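Local coordinates for beta-alanyl-CoA:ammonia lyase 2 (PDB 4MTU), which catalyses the elimination of ammonia from beta-alanyl-CoA to give acryloyl-CoA, as a lyase of the hot dog fold superfamily, at the interface of chains A and B. Sequence-based numbering; all coordinates share one arbitrary frame. Chains: chain A/B, Beta-alanyl-CoA:ammonia lyase 2.

The interface of chains A and B. Residues chain A 96, 106-108; chain B 42, 130, 133.
A:Ala106, A:Thr107 and A:Ala108 run extended along strand 106-109 of chain A and meet helix 27-45 of chain B through B:Val42, while B:Arg130 and B:Gln133 approach from the loop beyond. The two hot dog fold chains, each a beta-sheet wrapped round a long helix, probably form a biological pair of the kind common in this family; the contact has its twin with the chains exchanged. B:Arg130 uses its terminal NH2 to donate a hydrogen bond to the backbone carbonyl of A:Ala106, 2.8 Å from NH2 to O. The oxygen lies in the guanidinium plane, at its edge, but the nitrogen stands well above the carbonyl plane, and the bond is bent (132° at H). Beside it, A:Val96 sets its CG2 methyl 3.7 Å from B:Arg130 NH2, arriving from the opposite direction. One face of the guanidinium is partly covered near its rim by the amide NE2 of B:Gln133 from the same chain.

The side chains of A:Thr107 and B:Gln133 cross at about a right angle. The threonine hydroxyl OG1 donates to the amide oxygen OE1 of B:Gln133 at 2.7 Å, on a lone pair in the amide plane. With OG1 opposite the backbone N (chi1 -167°), the hydroxyl points at the glutamine, whose chain folds at chi2 (-68°) to present OE1. B:Val42 supplies the apolar part: its CG2 packs 3.7 Å from CB of A:Ala106, and CG1 lies 3.7 Å from CA of A:Thr107, against the strand backbone. The methyl CB of A:Ala108 rests 3.4 Å from the backbone O of B:Gln133.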
# COMPACT_ATOMS: atom_id res chain seq x y z
N VAL A 96 1.24 -12.05 22.26
CA VAL A 96 2.02 -12.33 23.50
C VAL A 96 3.53 -12.17 23.26
O VAL A 96 4.19 -11.63 24.14
CB VAL A 96 1.67 -13.70 24.03
CG1 VAL A 96 2.56 -14.07 25.21
CG2 VAL A 96 0.20 -13.71 24.52
N ALA A 106 -2.21 -14.53 21.66
CA ALA A 106 -2.52 -13.10 21.76
C ALA A 106 -3.45 -12.92 22.95
O ALA A 106 -4.10 -13.88 23.42
CB ALA A 106 -3.14 -12.58 20.46
N THR A 107 -3.53 -11.71 23.48
CA THR A 107 -4.32 -11.43 24.64
C THR A 107 -4.86 -10.01 24.58
O THR A 107 -4.47 -9.21 23.77
CB THR A 107 -3.53 -11.71 25.92
OG1 THR A 107 -4.43 -11.72 27.04
CG2 THR A 107 -2.45 -10.70 26.16
N ALA A 108 -5.79 -9.72 25.49
CA ALA A 108 -6.31 -8.40 25.67
C ALA A 108 -5.39 -7.57 26.50
O ALA A 108 -4.59 -8.11 27.29
CB ALA A 108 -7.70 -8.48 26.29
N VAL B 42 -9.03 -13.71 19.78
CA VAL B 42 -8.10 -13.34 20.83
C VAL B 42 -8.82 -13.32 22.17
O VAL B 42 -8.33 -13.84 23.19
CB VAL B 42 -7.42 -11.97 20.52
CG1 VAL B 42 -6.60 -11.50 21.73
CG2 VAL B 42 -6.57 -12.08 19.25
N ARG B 130 -6.55 -21.18 24.80
CA ARG B 130 -5.99 -20.74 26.08
C ARG B 130 -7.00 -20.23 27.06
O ARG B 130 -6.65 -19.76 28.14
CB ARG B 130 -4.85 -19.72 25.88
CG ARG B 130 -3.77 -20.24 24.94
CD ARG B 130 -2.49 -19.45 24.94
NE ARG B 130 -2.77 -18.01 24.70
CZ ARG B 130 -2.49 -17.02 25.49
NH1 ARG B 130 -1.82 -17.14 26.63
NH2 ARG B 130 -2.85 -15.77 25.15
N GLN B 133 -9.65 -14.27 27.43
CA GLN B 133 -8.64 -13.31 27.69
C GLN B 133 -9.17 -11.94 28.09
O GLN B 133 -8.41 -11.04 28.43
CB GLN B 133 -7.70 -13.11 26.48
CG GLN B 133 -7.05 -14.42 26.04
CD GLN B 133 -6.07 -14.99 27.05
OE1 GLN B 133 -5.22 -14.27 27.57
NE2 GLN B 133 -6.24 -16.28 27.31